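Local coordinates for protein NUDIX hydrolase (Jonesia denitrificans, PDB 4KTB) that is of unknown function but belongs to the Nudix hydrolase clan and is possibly an asymmetric diadenosine tetraphosphate hydrolase, at residues A[73-78]-A[95-100]; A[43-48]-A[56-61]; A[83-88]-A[134-139]; A[182-185]-A[190-193]. All coordinates share one frame; numbering follows the deposited sequence.

Contact 1 of 4, residues A[73-78]-A[95-100]. With NA (sodium ion), chain E.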
loop_
_atom_site.group_PDB
_atom_site.type_symbol
_atom_site.label_atom_id
_atom_site.label_comp_id
_atom_site.label_asym_id
_atom_site.label_seq_id
_atom_site.Cartn_x
_atom_site.Cartn_y
_atom_site.Cartn_z
ATOM N N ALA A 73 -9.339 -14.522 18.381
ATOM C CA ALA A 73 -8.271 -14.665 17.390
ATOM C C ALA A 73 -8.660 -14.271 15.974
ATOM O O ALA A 73 -9.777 -14.526 15.528
ATOM C CB ALA A 73 -7.734 -16.096 17.386
ATOM N N LEU A 74 -7.705 -13.674 15.270
ATOM C CA LEU A 74 -7.805 -13.464 13.837
ATOM C C LEU A 74 -7.627 -14.801 13.120
ATOM O O LEU A 74 -7.447 -15.844 13.745
ATOM C CB LEU A 74 -6.721 -12.489 13.393
ATOM C CG LEU A 74 -6.801 -11.140 14.107
ATOM C CD1 LEU A 74 -5.615 -10.253 13.756
ATOM C CD2 LEU A 74 -8.065 -10.452 13.710
ATOM N N VAL A 75 -7.674 -14.780 11.800
ATOM C CA VAL A 75 -7.385 -15.993 11.058
ATOM C C VAL A 75 -5.898 -15.972 10.704
ATOM O O VAL A 75 -5.430 -15.070 10.013
ATOM C CB VAL A 75 -8.290 -16.105 9.832
ATOM C CG1 VAL A 75 -7.776 -17.172 8.851
ATOM C CG2 VAL A 75 -9.730 -16.390 10.283
ATOM N N SER A 76 -5.158 -16.955 11.208
ATOM C CA SER A 76 -3.705 -16.853 11.246
ATOM C C SER A 76 -3.010 -18.204 11.140
ATOM O O SER A 76 -3.447 -19.190 11.727
ATOM C CB SER A 76 -3.277 -16.163 12.542
ATOM O OG SER A 76 -1.870 -16.176 12.693
ATOM N N GLY A 77 -1.912 -18.244 10.397
ATOM C CA GLY A 77 -1.185 -19.483 10.269
ATOM C C GLY A 77 -0.035 -19.454 9.291
ATOM O O GLY A 77 0.164 -18.494 8.544
ATOM N N ARG A 78 0.705 -20.551 9.295
ATOM C CA ARG A 78 1.949 -20.685 8.574
ATOM C C ARG A 78 1.687 -20.815 7.083
ATOM O O ARG A 78 0.634 -21.298 6.674
ATOM C CB ARG A 78 2.655 -21.934 9.096
ATOM C CG ARG A 78 4.102 -22.081 8.690
ATOM C CD ARG A 78 4.723 -23.282 9.402
ATOM N NE ARG A 78 4.183 -24.559 8.930
ATOM C CZ ARG A 78 4.670 -25.241 7.895
ATOM N NH1 ARG A 78 5.707 -24.766 7.213
ATOM N NH2 ARG A 78 4.119 -26.394 7.536
ATOM N N LYS A 95 -10.263 -23.343 6.741
ATOM C CA LYS A 95 -9.928 -24.048 7.979
ATOM C C LYS A 95 -10.602 -23.491 9.232
ATOM O O LYS A 95 -10.993 -24.253 10.112
ATOM C CB LYS A 95 -8.405 -24.061 8.172
ATOM C CG LYS A 95 -7.926 -24.633 9.492
ATOM C CD LYS A 95 -6.413 -24.803 9.482
ATOM C CE LYS A 95 -5.897 -25.113 10.869
ATOM N NZ LYS A 95 -6.402 -24.098 11.830
ATOM N N ASP A 96 -10.738 -22.172 9.321
ATOM C CA ASP A 96 -11.298 -21.547 10.527
ATOM C C ASP A 96 -12.797 -21.221 10.410
ATOM O O ASP A 96 -13.509 -21.182 11.413
ATOM C CB ASP A 96 -10.505 -20.270 10.890
ATOM C CG ASP A 96 -9.309 -20.541 11.800
ATOM O OD1 ASP A 96 -9.406 -21.410 12.688
ATOM O OD2 ASP A 96 -8.265 -19.877 11.636
ATOM N N LEU A 97 -13.268 -20.995 9.184
ATOM C CA LEU A 97 -14.600 -20.409 8.967
ATOM C C LEU A 97 -15.521 -21.269 8.113
ATOM O O LEU A 97 -16.663 -20.886 7.833
ATOM C CB LEU A 97 -14.483 -19.033 8.307
ATOM C CG LEU A 97 -13.757 -17.934 9.084
ATOM C CD1 LEU A 97 -13.807 -16.634 8.308
ATOM C CD2 LEU A 97 -14.376 -17.772 10.480
ATOM N N GLY A 98 -15.017 -22.416 7.681
ATOM C CA GLY A 98 -15.796 -23.304 6.843
ATOM C C GLY A 98 -15.583 -23.041 5.362
ATOM O O GLY A 98 -15.086 -21.979 4.976
ATOM N N PRO A 99 -15.991 -24.003 4.522
ATOM C CA PRO A 99 -15.702 -24.001 3.089
ATOM C C PRO A 99 -16.625 -23.111 2.285
ATOM O O PRO A 99 -16.437 -22.996 1.077
ATOM C CB PRO A 99 -15.949 -25.452 2.700
ATOM C CG PRO A 99 -17.054 -25.870 3.611
ATOM C CD PRO A 99 -16.775 -25.184 4.919
ATOM N N VAL A 100 -17.609 -22.500 2.924
ATOM C CA VAL A 100 -18.502 -21.628 2.182
ATOM C C VAL A 100 -18.435 -20.175 2.654
ATOM O O VAL A 100 -19.368 -19.409 2.423
ATOM C CB VAL A 100 -19.957 -22.122 2.235
ATOM C CG1 VAL A 100 -20.087 -23.478 1.545
ATOM C CG2 VAL A 100 -20.436 -22.201 3.682
HETATM NA NA NA E . -4.632 -20.788 12.839
HETATM O O HOH W 1 -6.061 -18.992 13.411
HETATM O O HOH W 2 -5.491 -21.318 10.758
HETATM O O HOH W 3 -7.047 -21.831 13.938
HETATM O O HOH W 4 -4.056 -19.924 14.862
HETATM O O HOH W 5 -2.997 -22.542 12.728
#
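Val75 of strand 75-78 meets Asp96 and Leu97 in the last turn of helix 85-97, a strand-to-helix contact inside what its family assignment makes a Nudix-type fold. In the first shell Val75 CG1 lies 3.9 Å from Asp96 OD2, and the two side chains run antiparallel to one another. The second methyl does different work: Val75 CG2, held anti to the carbonyl carbon, lies beside Asp96 CB and looks toward Leu97 CG at 4.5 Å. No direct hydrogen bond joins the segments; water does that instead. Water 1 donates to Asp96 OD2 and accepts from Ser76 N at 3.1 Å, so the carboxylate is tied to the strand backbone through one bridging molecule. The same water is a ligand of the sodium ion, which takes Ser76 O at 2.3 Å and five waters, water 3 at a long 2.9 Å. Asp96 is therefore a second-shell residue: waters 1 and 2 donate hydrogen bonds to OD2 and water 3 to OD1, which would orient three ligands around the cation. Outside the two segments, Asn152 ND2 gives Asp96 OD1 a further partner, which would limit the carboxylate's rotation, and Leu61 of strand 55-64 packs on Val75, Asp96 and Leu97 alike. Lys95, extended until it bends at chi4 (-52°), brings its ammonium to the hydrated site without binding the metal: NZ donates to water 2 at 3.1 Å.

Contact 2 of 4, residues A[43-48]-A[56-61]. With EDO (1,2-ethanediol), chain P.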
loop_
_atom_site.group_PDB
_atom_site.type_symbol
_atom_site.label_atom_id
_atom_site.label_comp_id
_atom_site.label_asym_id
_atom_site.label_seq_id
_atom_site.Cartn_x
_atom_site.Cartn_y
_atom_site.Cartn_z
ATOM N N ASP A 43 -1.866 -13.477 8.371
ATOM C CA ASP A 43 -3.013 -13.131 9.185
ATOM C C ASP A 43 -4.073 -12.601 8.249
ATOM O O ASP A 43 -3.775 -11.822 7.333
ATOM C CB ASP A 43 -2.667 -12.053 10.218
ATOM C CG ASP A 43 -1.881 -12.593 11.398
ATOM O OD1 ASP A 43 -2.505 -13.135 12.322
ATOM O OD2 ASP A 43 -0.641 -12.458 11.411
ATOM N N ALA A 44 -5.302 -13.051 8.460
ATOM C CA ALA A 44 -6.430 -12.545 7.702
ATOM C C ALA A 44 -7.407 -11.953 8.690
ATOM O O ALA A 44 -7.815 -12.631 9.624
ATOM C CB ALA A 44 -7.081 -13.656 6.928
ATOM N N VAL A 45 -7.777 -10.694 8.482
ATOM C CA VAL A 45 -8.838 -10.070 9.264
ATOM C C VAL A 45 -10.154 -10.245 8.505
ATOM O O VAL A 45 -10.336 -9.681 7.419
ATOM C CB VAL A 45 -8.556 -8.590 9.560
ATOM C CG1 VAL A 45 -9.802 -7.907 10.049
ATOM C CG2 VAL A 45 -7.492 -8.447 10.613
ATOM N N PRO A 46 -11.064 -11.059 9.063
ATOM C CA PRO A 46 -12.284 -11.399 8.323
ATOM C C PRO A 46 -13.360 -10.351 8.551
ATOM O O PRO A 46 -13.691 -10.051 9.711
ATOM C CB PRO A 46 -12.714 -12.737 8.949
ATOM C CG PRO A 46 -11.518 -13.181 9.818
ATOM C CD PRO A 46 -10.897 -11.903 10.256
ATOM N N VAL A 47 -13.904 -9.797 7.470
ATOM C CA VAL A 47 -14.846 -8.691 7.613
ATOM C C VAL A 47 -16.108 -8.828 6.785
ATOM O O VAL A 47 -16.133 -9.513 5.761
ATOM C CB VAL A 47 -14.197 -7.332 7.266
ATOM C CG1 VAL A 47 -12.876 -7.154 7.987
ATOM C CG2 VAL A 47 -14.001 -7.195 5.762
ATOM N N ARG A 48 -17.157 -8.167 7.260
ATOM C CA ARG A 48 -18.380 -7.985 6.495
ATOM C C ARG A 48 -18.357 -6.579 5.950
ATOM O O ARG A 48 -18.099 -5.631 6.694
ATOM C CB ARG A 48 -19.614 -8.132 7.389
ATOM C CG ARG A 48 -19.954 -9.566 7.797
ATOM C CD ARG A 48 -21.169 -9.607 8.704
ATOM N NE ARG A 48 -21.529 -10.974 9.062
ATOM C CZ ARG A 48 -22.330 -11.298 10.066
ATOM N NH1 ARG A 48 -22.859 -10.351 10.828
ATOM N NH2 ARG A 48 -22.595 -12.573 10.301
ATOM N N ILE A 56 -18.139 -3.156 7.727
ATOM C CA ILE A 56 -19.299 -3.052 8.613
ATOM C C ILE A 56 -19.094 -3.836 9.906
ATOM O O ILE A 56 -19.390 -3.333 10.996
ATOM C CB ILE A 56 -20.578 -3.555 7.937
ATOM C CG1 ILE A 56 -20.721 -2.959 6.534
ATOM C CG2 ILE A 56 -21.788 -3.223 8.799
ATOM C CD1 ILE A 56 -20.807 -1.430 6.527
ATOM N N GLN A 57 -18.611 -5.075 9.778
ATOM C CA GLN A 57 -18.200 -5.868 10.940
ATOM C C GLN A 57 -16.884 -6.619 10.734
ATOM O O GLN A 57 -16.448 -6.831 9.607
ATOM C CB GLN A 57 -19.283 -6.865 11.354
ATOM C CG GLN A 57 -20.491 -6.261 12.030
ATOM C CD GLN A 57 -21.485 -7.326 12.404
ATOM O OE1 GLN A 57 -21.795 -8.213 11.603
ATOM N NE2 GLN A 57 -21.969 -7.269 13.635
ATOM N N VAL A 58 -16.264 -7.013 11.845
ATOM C CA VAL A 58 -15.070 -7.866 11.827
ATOM C C VAL A 58 -15.412 -9.181 12.502
ATOM O O VAL A 58 -16.197 -9.203 13.456
ATOM C CB VAL A 58 -13.898 -7.227 12.600
ATOM C CG1 VAL A 58 -12.672 -8.138 12.605
ATOM C CG2 VAL A 58 -13.538 -5.901 11.999
ATOM N N GLY A 59 -14.830 -10.279 12.019
ATOM C CA GLY A 59 -15.108 -11.577 12.606
ATOM C C GLY A 59 -14.003 -12.074 13.518
ATOM O O GLY A 59 -12.912 -12.382 13.047
ATOM N N LEU A 60 -14.286 -12.166 14.815
ATOM C CA LEU A 60 -13.335 -12.722 15.781
ATOM C C LEU A 60 -13.751 -14.125 16.197
ATOM O O LEU A 60 -14.910 -14.364 16.531
ATOM C CB LEU A 60 -13.240 -11.843 17.037
ATOM C CG LEU A 60 -12.817 -10.390 16.851
ATOM C CD1 LEU A 60 -12.598 -9.723 18.189
ATOM C CD2 LEU A 60 -11.550 -10.338 16.021
ATOM N N LEU A 61 -12.796 -15.046 16.175
ATOM C CA LEU A 61 -13.035 -16.410 16.617
ATOM C C LEU A 61 -12.859 -16.440 18.115
ATOM O O LEU A 61 -12.013 -15.737 18.652
ATOM C CB LEU A 61 -12.020 -17.342 15.966
ATOM C CG LEU A 61 -12.077 -17.366 14.441
ATOM C CD1 LEU A 61 -10.869 -18.063 13.867
ATOM C CD2 LEU A 61 -13.335 -18.082 14.021
HETATM C C1 EDO P . -23.449 -12.047 13.711
HETATM O O1 EDO P . -24.215 -12.244 12.519
HETATM C C2 EDO P . -23.989 -10.851 14.485
HETATM O O2 EDO P . -23.980 -9.684 13.655
#
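The beta hairpin of strands 39-49 and 55-64 carries a classic beta bulge here, Ile56 and Gln57 both facing Arg48. Arg48 O accepts from both: Ile56 N at 2.7 Å, in the carbonyl plane, and Gln57 N at 3.2 Å, tilted 22° from it. Arg48 N returns a bond to Gln57 O, and Gly59 N closes on Pro46 O at 2.6 Å. Between them Val47 and Val58 form a non-hydrogen-bonded pair, CA to CA 4.3 Å. Beyond the backbone, the Arg48 and Gln57 side chains run abreast to a common end. Arg48 NH1 donates to Gln57 OE1, bent to 130° at the hydrogen; the 2.5 Å between these two atoms is suspiciously short, its exact value doubtful. A 1,2-ethanediol, probably from the crystallisation liquor, bridges their ends: O1 accepts from Arg48 NH2 and O2 from Gln57 NE2, while NH1 donates to both oxygens. An alanine in place of Gln57 would probably cost the diol its amide donor and leave Arg48 NH1 without its carbonyl mate, the guanidinium freer to swing. Trp157 of strand 154-158 makes a cation-pi contact with Arg48, Leu97 of helix 85-97 packs on Pro46, and Leu180 and Leu184 of helix 176-186 touch Val58.

Contact 3 of 4, residues A[83-88]-A[134-139]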
loop_
_atom_site.group_PDB
_atom_site.type_symbol
_atom_site.label_atom_id
_atom_site.label_comp_id
_atom_site.label_asym_id
_atom_site.label_seq_id
_atom_site.Cartn_x
_atom_site.Cartn_y
_atom_site.Cartn_z
ATOM N N GLU A 83 3.764 -23.504 -1.052
ATOM C CA GLU A 83 2.388 -23.026 -1.067
ATOM C C GLU A 83 2.420 -21.521 -1.284
ATOM O O GLU A 83 3.082 -20.815 -0.524
ATOM C CB GLU A 83 1.702 -23.329 0.268
ATOM C CG GLU A 83 0.468 -22.480 0.564
ATOM C CD GLU A 83 -0.240 -22.903 1.848
ATOM O OE1 GLU A 83 0.338 -22.738 2.946
ATOM O OE2 GLU A 83 -1.378 -23.408 1.767
ATOM N N ARG A 84 1.730 -21.016 -2.307
ATOM C CA ARG A 84 1.632 -19.557 -2.487
ATOM C C ARG A 84 0.929 -18.878 -1.311
ATOM O O ARG A 84 0.084 -19.470 -0.660
ATOM C CB ARG A 84 0.883 -19.196 -3.766
ATOM C CG ARG A 84 1.554 -19.678 -5.032
ATOM C CD ARG A 84 0.810 -19.130 -6.248
ATOM N NE ARG A 84 -0.630 -19.374 -6.143
ATOM C CZ ARG A 84 -1.556 -18.837 -6.933
ATOM N NH1 ARG A 84 -2.834 -19.131 -6.730
ATOM N NH2 ARG A 84 -1.212 -18.016 -7.917
ATOM N N VAL A 85 1.277 -17.624 -1.052
ATOM C CA VAL A 85 0.683 -16.904 0.070
ATOM C C VAL A 85 -0.827 -16.780 -0.065
ATOM O O VAL A 85 -1.555 -17.062 0.877
ATOM C CB VAL A 85 1.315 -15.499 0.240
ATOM C CG1 VAL A 85 0.594 -14.704 1.337
ATOM C CG2 VAL A 85 2.781 -15.627 0.580
ATOM N N ARG A 86 -1.293 -16.377 -1.248
ATOM C CA ARG A 86 -2.721 -16.166 -1.468
ATOM C C ARG A 86 -3.485 -17.472 -1.272
ATOM O O ARG A 86 -4.644 -17.456 -0.857
ATOM C CB ARG A 86 -3.001 -15.560 -2.855
ATOM C CG ARG A 86 -2.702 -16.469 -4.041
ATOM C CD ARG A 86 -2.978 -15.732 -5.362
ATOM N NE ARG A 86 -2.228 -14.472 -5.459
ATOM C CZ ARG A 86 -2.762 -13.250 -5.465
ATOM N NH1 ARG A 86 -1.974 -12.187 -5.552
ATOM N NH2 ARG A 86 -4.076 -13.084 -5.394
ATOM N N ASP A 87 -2.814 -18.596 -1.544
ATOM C CA ASP A 87 -3.384 -19.933 -1.355
ATOM C C ASP A 87 -3.414 -20.328 0.124
ATOM O O ASP A 87 -4.349 -20.977 0.583
ATOM C CB ASP A 87 -2.576 -20.990 -2.125
ATOM C CG ASP A 87 -2.752 -20.892 -3.626
ATOM O OD1 ASP A 87 -3.838 -20.479 -4.076
ATOM O OD2 ASP A 87 -1.796 -21.240 -4.356
ATOM N N ALA A 88 -2.360 -19.972 0.848
ATOM C CA ALA A 88 -2.367 -20.122 2.302
ATOM C C ALA A 88 -3.530 -19.334 2.894
ATOM O O ALA A 88 -4.135 -19.755 3.872
ATOM C CB ALA A 88 -1.057 -19.651 2.901
ATOM N N VAL A 134 7.058 -14.023 10.905
ATOM C CA VAL A 134 6.909 -12.812 10.128
ATOM C C VAL A 134 5.637 -12.978 9.313
ATOM O O VAL A 134 5.571 -13.811 8.410
ATOM C CB VAL A 134 8.114 -12.599 9.211
ATOM C CG1 VAL A 134 7.940 -11.338 8.353
ATOM C CG2 VAL A 134 9.382 -12.490 10.037
ATOM N N SER A 135 4.619 -12.186 9.635
ATOM C CA SER A 135 3.306 -12.424 9.068
ATOM C C SER A 135 2.812 -11.330 8.135
ATOM O O SER A 135 2.787 -10.156 8.500
ATOM C CB SER A 135 2.283 -12.623 10.179
ATOM O OG SER A 135 1.079 -13.108 9.631
ATOM N N LEU A 136 2.378 -11.737 6.944
ATOM C CA LEU A 136 1.753 -10.828 5.983
ATOM C C LEU A 136 0.263 -10.744 6.265
ATOM O O LEU A 136 -0.463 -11.735 6.147
ATOM C CB LEU A 136 1.964 -11.327 4.556
ATOM C CG LEU A 136 3.422 -11.406 4.131
ATOM C CD1 LEU A 136 3.557 -12.066 2.770
ATOM C CD2 LEU A 136 4.011 -10.028 4.083
ATOM N N ALA A 137 -0.194 -9.560 6.651
ATOM C CA ALA A 137 -1.543 -9.434 7.166
ATOM C C ALA A 137 -2.450 -8.868 6.103
ATOM O O ALA A 137 -2.082 -7.937 5.397
ATOM C CB ALA A 137 -1.570 -8.572 8.414
ATOM N N TYR A 138 -3.640 -9.438 5.986
ATOM C CA TYR A 138 -4.604 -8.915 5.043
ATOM C C TYR A 138 -5.974 -8.786 5.679
ATOM O O TYR A 138 -6.334 -9.542 6.572
ATOM C CB TYR A 138 -4.695 -9.814 3.809
ATOM C CG TYR A 138 -3.387 -10.062 3.090
ATOM C CD1 TYR A 138 -2.521 -11.043 3.533
ATOM C CD2 TYR A 138 -3.033 -9.336 1.959
ATOM C CE1 TYR A 138 -1.336 -11.295 2.887
ATOM C CE2 TYR A 138 -1.834 -9.582 1.296
ATOM C CZ TYR A 138 -0.993 -10.571 1.778
ATOM O OH TYR A 138 0.196 -10.856 1.172
ATOM N N ILE A 139 -6.732 -7.804 5.213
ATOM C CA ILE A 139 -8.151 -7.736 5.505
ATOM C C ILE A 139 -8.879 -8.559 4.449
ATOM O O ILE A 139 -8.750 -8.297 3.244
ATOM C CB ILE A 139 -8.655 -6.305 5.405
ATOM C CG1 ILE A 139 -8.105 -5.464 6.554
ATOM C CG2 ILE A 139 -10.167 -6.256 5.432
ATOM C CD1 ILE A 139 -8.347 -3.989 6.361
#
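Val85, in the first turn of helix 85-97, packs on Leu136 and Tyr138 of strand 133-141, a helix-on-sheet contact in this Nudix-type fold. The contact is small, 95 Å² over both sides, and its apolar touch passes through one methyl. Val85 CG1 lies 4.2 Å from Leu136 CD1 and 3.9 Å from Tyr138 OH, reaching the tyrosine obliquely near its hydroxyl end. Its position follows from the torsion: with chi1 at 175°, CG1 stands opposite the backbone N. Leu136 and Tyr138, two residues apart on the strand, both direct CB toward the helix, and the valine and tyrosine side chains are nearly perpendicular.

Polar bonds across the segments are absent, and the tyrosine hydroxyl is satisfied elsewhere by a hydrogen bond with Pro109 O. This bond would hold the hydroxyl end of the ring beside Val85. The same patch reaches a subunit boundary: Val85 packs on Val134 of a second subunit, Leu136 meets Leu136 of that chain, and Glu116 of that chain accepts a hydrogen bond from Val85 N.

Salt bridges gather at the helix start. Arg84 occupies the N-cap position, and Ala88 N bonds to Arg84 O. The Arg84 guanidinium forms a salt bridge with Asp54 of a third subunit. Within the segment Arg84 grips Asp87 side-on: Arg84 NH1 meets Asp87 OD1 on the syn side, while Arg84 NE donates to Asp87 OD2 at 2.8 Å and 168°.

Contact 4 of 4, residues A[182-185]-A[190-193]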
loop_
_atom_site.group_PDB
_atom_site.type_symbol
_atom_site.label_atom_id
_atom_site.label_comp_id
_atom_site.label_asym_id
_atom_site.label_seq_id
_atom_site.Cartn_x
_atom_site.Cartn_y
_atom_site.Cartn_z
ATOM N N GLN A 182 -4.507 -1.807 13.589
ATOM C CA GLN A 182 -3.848 -1.476 12.337
ATOM C C GLN A 182 -4.749 -1.812 11.158
ATOM O O GLN A 182 -4.787 -1.083 10.184
ATOM C CB GLN A 182 -2.523 -2.233 12.212
ATOM C CG GLN A 182 -1.472 -1.802 13.202
ATOM C CD GLN A 182 -0.240 -2.674 13.147
ATOM O OE1 GLN A 182 -0.045 -3.546 13.994
ATOM N NE2 GLN A 182 0.601 -2.448 12.136
ATOM N N ALA A 183 -5.491 -2.912 11.262
ATOM C CA ALA A 183 -6.349 -3.356 10.164
ATOM C C ALA A 183 -7.518 -2.397 9.987
ATOM O O ALA A 183 -7.859 -2.012 8.865
ATOM C CB ALA A 183 -6.841 -4.791 10.402
ATOM N N LEU A 184 -8.112 -2.004 11.108
ATOM C CA LEU A 184 -9.183 -1.020 11.115
ATOM C C LEU A 184 -8.690 0.339 10.656
ATOM O O LEU A 184 -9.389 1.046 9.931
ATOM C CB LEU A 184 -9.761 -0.885 12.524
ATOM C CG LEU A 184 -10.512 -2.117 12.994
ATOM C CD1 LEU A 184 -10.890 -1.961 14.449
ATOM C CD2 LEU A 184 -11.753 -2.319 12.137
ATOM N N ALA A 185 -7.500 0.713 11.115
ATOM C CA ALA A 185 -6.876 1.947 10.672
ATOM C C ALA A 185 -6.747 1.905 9.152
ATOM O O ALA A 185 -7.170 2.821 8.472
ATOM C CB ALA A 185 -5.530 2.130 11.317
ATOM N N LEU A 190 -10.953 2.827 12.191
ATOM C CA LEU A 190 -10.515 2.747 13.580
ATOM C C LEU A 190 -11.363 3.706 14.416
ATOM O O LEU A 190 -11.487 4.869 14.067
ATOM C CB LEU A 190 -9.040 3.117 13.700
ATOM C CG LEU A 190 -8.420 3.034 15.093
ATOM C CD1 LEU A 190 -8.281 1.579 15.551
ATOM C CD2 LEU A 190 -7.073 3.730 15.069
ATOM N N PRO A 191 -11.970 3.216 15.511
ATOM C CA PRO A 191 -12.865 4.053 16.324
ATOM C C PRO A 191 -12.170 5.170 17.082
ATOM O O PRO A 191 -11.088 4.965 17.632
ATOM C CB PRO A 191 -13.426 3.075 17.359
ATOM C CG PRO A 191 -13.260 1.746 16.764
ATOM C CD PRO A 191 -12.018 1.806 15.927
ATOM N N ASP A 192 -12.802 6.334 17.134
ATOM C CA ASP A 192 -12.330 7.393 18.000
ATOM C C ASP A 192 -12.358 6.856 19.428
ATOM O O ASP A 192 -11.323 6.780 20.104
ATOM C CB ASP A 192 -13.241 8.609 17.857
ATOM C CG ASP A 192 -12.648 9.862 18.460
ATOM O OD1 ASP A 192 -11.866 9.755 19.429
ATOM O OD2 ASP A 192 -12.966 10.966 17.962
ATOM N N LEU A 193 -13.548 6.455 19.870
ATOM C CA LEU A 193 -13.705 5.822 21.168
ATOM C C LEU A 193 -14.234 4.408 21.006
ATOM O O LEU A 193 -13.481 3.484 20.714
ATOM C CB LEU A 193 -14.657 6.642 22.031
ATOM C CG LEU A 193 -14.168 8.073 22.202
ATOM C CD1 LEU A 193 -15.293 8.969 22.690
ATOM C CD2 LEU A 193 -13.017 8.073 23.172
#
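An apolar contact between helix 176-186 and the chain that follows it places Leu190 and Pro191 against Leu184 and Ala185 at the C-terminal end of the model. The chain turns back after the helix, bringing Leu190 CA within 4.7 Å of Leu184 CA, and the two segments bury 173 Å² between them. Three apolar approaches support the assignment. Leu190 CD1 reaches Leu184 CB at 4.2 Å; Leu184 CD1 touches the proline ring at Pro191 CD, also 4.2 Å away; and Leu190 CB lies over the helix backbone, 3.9 Å from Ala185 N, with Ala185 CB a little farther off. The backbone itself sets Leu190 CB over Ala185 N, and the torsions do the rest: chi1 near 180° (-178°) with chi2 near 70° brings CD1 to Leu184 CB. Leu184 instead holds CG anti to the carbonyl carbon (chi1 -68°), and its chain extends at chi2 so that CD1 reaches the proline. Cys164 of the same chain touches both Leu184 and Pro191. A fourth subunit also reaches the contact: its Met178 packs on Leu190 and its Ala185 on Ala185. Leu184 O and Leu190 N come within 3.3 Å, but the angle is too poor for a hydrogen bond. No polar bond therefore ties the two segments directly, and their association probably rests on van der Waals packing and on partly withdrawing aliphatic groups from water.

Contacts 1, 2 and 3 are largely buried and share one mixed sheet; contact 4 is only partly buried, toward the C-terminal end. Helix 85-97 serves contact 1 through its last turn and contact 3 through its first, while strand 39-49 of contact 2 lies between strands 75-78 and 133-141, with Val75 O to Ala44 N (2.6 Å) and Tyr138 O to Val45 N (2.7 Å) as evidence. Their chemistry differs: contact 1 is bridged by water around sodium, contact 2 by backbone hydrogen bonds, contact 3 by a valine methyl against a leucine and a tyrosine, and contact 4 by aliphatic packing. Ala183 in the 182-185 segment touches Val45, linking contact 4 to the sheet.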